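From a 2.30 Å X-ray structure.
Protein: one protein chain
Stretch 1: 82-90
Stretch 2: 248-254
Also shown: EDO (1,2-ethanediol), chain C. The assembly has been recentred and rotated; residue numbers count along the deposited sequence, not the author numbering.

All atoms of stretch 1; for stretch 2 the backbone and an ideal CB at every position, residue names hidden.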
# COMPACT_ATOMS: atom_id res chain seq x y z
N LYS A 82 -11.88 -11.01 -7.33
CA LYS A 82 -11.23 -9.87 -7.98
C LYS A 82 -9.83 -9.72 -7.41
O LYS A 82 -9.55 -10.21 -6.31
CB LYS A 82 -12.00 -8.57 -7.76
CG LYS A 82 -13.50 -8.64 -8.07
CD LYS A 82 -14.15 -7.25 -7.92
CE LYS A 82 -15.69 -7.35 -7.91
NZ LYS A 82 -16.16 -8.48 -8.78
N PHE A 83 -8.96 -9.03 -8.14
CA PHE A 83 -7.61 -8.79 -7.66
C PHE A 83 -7.68 -8.10 -6.30
O PHE A 83 -8.31 -7.05 -6.17
CB PHE A 83 -6.78 -8.00 -8.68
CG PHE A 83 -5.31 -8.04 -8.39
CD1 PHE A 83 -4.52 -9.09 -8.87
CD2 PHE A 83 -4.71 -7.03 -7.64
CE1 PHE A 83 -3.16 -9.13 -8.61
CE2 PHE A 83 -3.35 -7.07 -7.37
CZ PHE A 83 -2.56 -8.12 -7.85
N PRO A 84 -7.08 -8.72 -5.27
CA PRO A 84 -7.35 -8.39 -3.87
C PRO A 84 -6.70 -7.13 -3.27
O PRO A 84 -7.20 -6.62 -2.27
CB PRO A 84 -6.87 -9.64 -3.13
CG PRO A 84 -5.80 -10.21 -4.00
CD PRO A 84 -6.15 -9.86 -5.41
N ILE A 85 -5.63 -6.63 -3.88
CA ILE A 85 -4.85 -5.56 -3.26
C ILE A 85 -4.35 -4.50 -4.24
O ILE A 85 -4.30 -4.72 -5.46
CB ILE A 85 -3.60 -6.11 -2.44
CG1 ILE A 85 -2.64 -6.91 -3.34
CG2 ILE A 85 -4.04 -6.94 -1.21
CD1 ILE A 85 -1.29 -7.31 -2.65
N LEU A 86 -3.97 -3.35 -3.68
CA LEU A 86 -3.25 -2.33 -4.42
C LEU A 86 -2.03 -1.93 -3.59
O LEU A 86 -2.14 -1.63 -2.40
CB LEU A 86 -4.15 -1.11 -4.69
CG LEU A 86 -3.51 0.15 -5.31
CD1 LEU A 86 -2.83 -0.13 -6.65
CD2 LEU A 86 -4.55 1.24 -5.48
N VAL A 87 -0.86 -1.95 -4.23
CA VAL A 87 0.39 -1.63 -3.56
C VAL A 87 0.92 -0.33 -4.13
O VAL A 87 1.07 -0.20 -5.35
CB VAL A 87 1.45 -2.78 -3.73
CG1 VAL A 87 2.73 -2.42 -3.02
CG2 VAL A 87 0.90 -4.11 -3.21
N ARG A 88 1.19 0.62 -3.25
CA ARG A 88 1.66 1.93 -3.65
C ARG A 88 2.80 2.43 -2.78
O ARG A 88 2.71 2.36 -1.55
CB ARG A 88 0.53 2.94 -3.53
CG ARG A 88 -0.62 2.67 -4.46
CD ARG A 88 -1.59 3.81 -4.41
NE ARG A 88 -2.48 3.73 -3.26
CZ ARG A 88 -3.37 4.67 -2.96
NH1 ARG A 88 -3.47 5.78 -3.70
NH2 ARG A 88 -4.16 4.52 -1.90
N LEU A 89 3.86 2.94 -3.42
CA LEU A 89 4.79 3.84 -2.75
C LEU A 89 4.15 5.22 -2.73
O LEU A 89 3.60 5.66 -3.76
CB LEU A 89 6.14 3.89 -3.48
CG LEU A 89 6.93 2.57 -3.57
CD1 LEU A 89 8.17 2.76 -4.44
CD2 LEU A 89 7.28 2.07 -2.17
N ILE A 90 4.20 5.88 -1.57
CA ILE A 90 3.60 7.21 -1.38
C ILE A 90 4.65 8.15 -0.79
O ILE A 90 5.25 7.85 0.24
CB ILE A 90 2.38 7.18 -0.41
CG1 ILE A 90 1.30 6.18 -0.87
CG2 ILE A 90 1.81 8.61 -0.13
CD1 ILE A 90 0.47 6.62 -2.03
N UNK A 248 0.39 -18.72 -1.61
CA UNK A 248 -0.42 -17.59 -2.06
C UNK A 248 0.45 -16.61 -2.84
O UNK A 248 1.69 -16.66 -2.75
CB UNK A 248 -1.09 -16.89 -0.87
N UNK A 249 -0.18 -15.71 -3.59
CA UNK A 249 0.52 -14.62 -4.26
C UNK A 249 1.32 -13.77 -3.26
O UNK A 249 0.82 -13.41 -2.19
CB UNK A 249 -0.48 -13.74 -5.02
N UNK A 250 2.58 -13.49 -3.62
CA UNK A 250 3.42 -12.56 -2.88
C UNK A 250 3.89 -11.43 -3.82
O UNK A 250 3.95 -11.60 -5.05
CB UNK A 250 4.61 -13.29 -2.26
N UNK A 251 4.21 -10.28 -3.22
CA UNK A 251 4.92 -9.21 -3.89
C UNK A 251 6.10 -8.86 -2.99
O UNK A 251 5.95 -8.76 -1.78
CB UNK A 251 4.02 -8.00 -4.16
N UNK A 252 7.27 -8.70 -3.59
CA UNK A 252 8.48 -8.33 -2.86
C UNK A 252 8.83 -6.90 -3.21
O UNK A 252 8.80 -6.52 -4.38
CB UNK A 252 9.64 -9.27 -3.18
N UNK A 253 9.18 -6.10 -2.21
CA UNK A 253 9.68 -4.75 -2.47
C UNK A 253 11.07 -4.62 -1.87
O UNK A 253 11.26 -4.88 -0.68
CB UNK A 253 8.74 -3.69 -1.90
N UNK A 254 12.04 -4.20 -2.69
CA UNK A 254 13.42 -4.02 -2.21
C UNK A 254 13.57 -2.66 -1.54
O UNK A 254 13.66 -1.63 -2.21
CB UNK A 254 14.42 -4.15 -3.36
C1 EDO C . 13.82 3.26 1.48
O1 EDO C . 14.14 4.56 0.94
C2 EDO C . 12.68 2.62 0.68
O2 EDO C . 13.18 1.99 -0.50

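The strand of stretch 2, 250-254, runs nearly parallel to that of stretch 1, with 6° between their N-to-C directions. The axes come no closer than 10.4 Å, too far for backbone pairing, so side chains must fill the space between.

Position 248 lies before the strand, with phi/psi of -126/164. Nothing of stretch 1 lies within 5.5 Å of its ideal CB, so stretch 1 hardly restricts the choice. The deposited residue is V248, chi1 m, and it makes no contact with stretch 1.

Position 249 has phi/psi of -56/133, and its CA-to-CB bond points toward stretch 1. The ideal CB is still more than 5.5 Å from any atom there. What stretch 1 offers is the ring of F83 and the CD1 end of I85, both apolar. A short side chain would leave the gap open; a long, flexible apolar one such as methionine would suit, and leucine or an aromatic might also reach. The residue is M249, modelled as selenomethionine. Chi1 and chi2 are both t, which extends the chain, and chi3 is p. M249 SE comes 3.6 Å from F83 CE1. M249 SE sits obliquely to the F83 ring, 4.6 Å from its centroid and 57° off the normal. The terminal methyl reaches I85: M249 CE is 3.9 Å from I85 CD1.

Position 250 begins the strand, and its CA-to-CB bond points away from stretch 1. Polar and apolar side chains are equally compatible with this view. The residue is N250, and it does not touch stretch 1.

Position 251 points toward stretch 1 again. The CA of 251 and V87 CA are 8.8 Å apart, the closest CA pair in the register. The ideal CB of 251 is 5.1 Å from V87 CG2. I85 CD1 also borders the space. The surroundings are aliphatic and offer no side-chain polar partner, so isoleucine, leucine, valine or methionine would suit. Extended angles of -128/135 are also comfortable for a beta-branched residue. The residue is I251, chi1 m and chi2 t. I251 CD1 lies 4.0 Å from V87 CG2 and 4.3 Å from I85 CD1, so one methyl meets both neighbours.

Position 252 has ordinary strand angles, -109/136, and stretch 1 is out of reach. Many residues would fit. The deposited one is L252.

Position 253 points toward stretch 1, but its ideal CB has nothing there within 5.5 Å. The methyls of L89 lie farther along, and one ethanediol hydroxyl, EDO O2, offers a polar partner farther out. A medium or large apolar side chain such as leucine, methionine or phenylalanine could reach L89, and tyrosine could also offer its hydroxyl to the diol. The residue is Y253, with chi1 t. L89 CD2 lies over one face of its ring, 3.8 Å from Y253 CZ, in a CH-pi contact. Y253 OH donates a hydrogen bond to EDO O2 at 2.7 Å; the diol probably comes from the crystallisation liquor.

Position 254 is out of reach of stretch 1, which sets no demand on size. The residue is A254.

Stretch 2 248-254: VMNILYA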
# COMPACT_ATOMS: atom_id res chain seq x y z
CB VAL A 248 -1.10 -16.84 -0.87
CG1 VAL A 248 -2.03 -17.79 -0.08
CG2 VAL A 248 -0.06 -16.21 0.05
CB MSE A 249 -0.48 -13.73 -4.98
CG MSE A 249 0.10 -12.84 -6.05
SE MSE A 249 -1.24 -11.51 -6.71
CE MSE A 249 -1.22 -10.28 -5.15
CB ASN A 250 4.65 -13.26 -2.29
CG ASN A 250 4.34 -14.15 -1.08
OD1 ASN A 250 3.26 -14.75 -0.96
ND2 ASN A 250 5.29 -14.25 -0.19
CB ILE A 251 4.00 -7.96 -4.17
CG1 ILE A 251 3.00 -8.27 -5.30
CG2 ILE A 251 4.84 -6.71 -4.53
CD1 ILE A 251 1.88 -7.22 -5.48
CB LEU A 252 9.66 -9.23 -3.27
CG LEU A 252 9.48 -10.74 -3.19
CD1 LEU A 252 10.70 -11.45 -3.81
CD2 LEU A 252 9.26 -11.21 -1.73
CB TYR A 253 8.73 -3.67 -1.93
CG TYR A 253 9.36 -2.29 -2.03
CD1 TYR A 253 9.44 -1.63 -3.26
CD2 TYR A 253 9.91 -1.67 -0.91
CE1 TYR A 253 10.06 -0.38 -3.37
CE2 TYR A 253 10.51 -0.43 -1.00
CZ TYR A 253 10.59 0.21 -2.23
OH TYR A 253 11.21 1.44 -2.32
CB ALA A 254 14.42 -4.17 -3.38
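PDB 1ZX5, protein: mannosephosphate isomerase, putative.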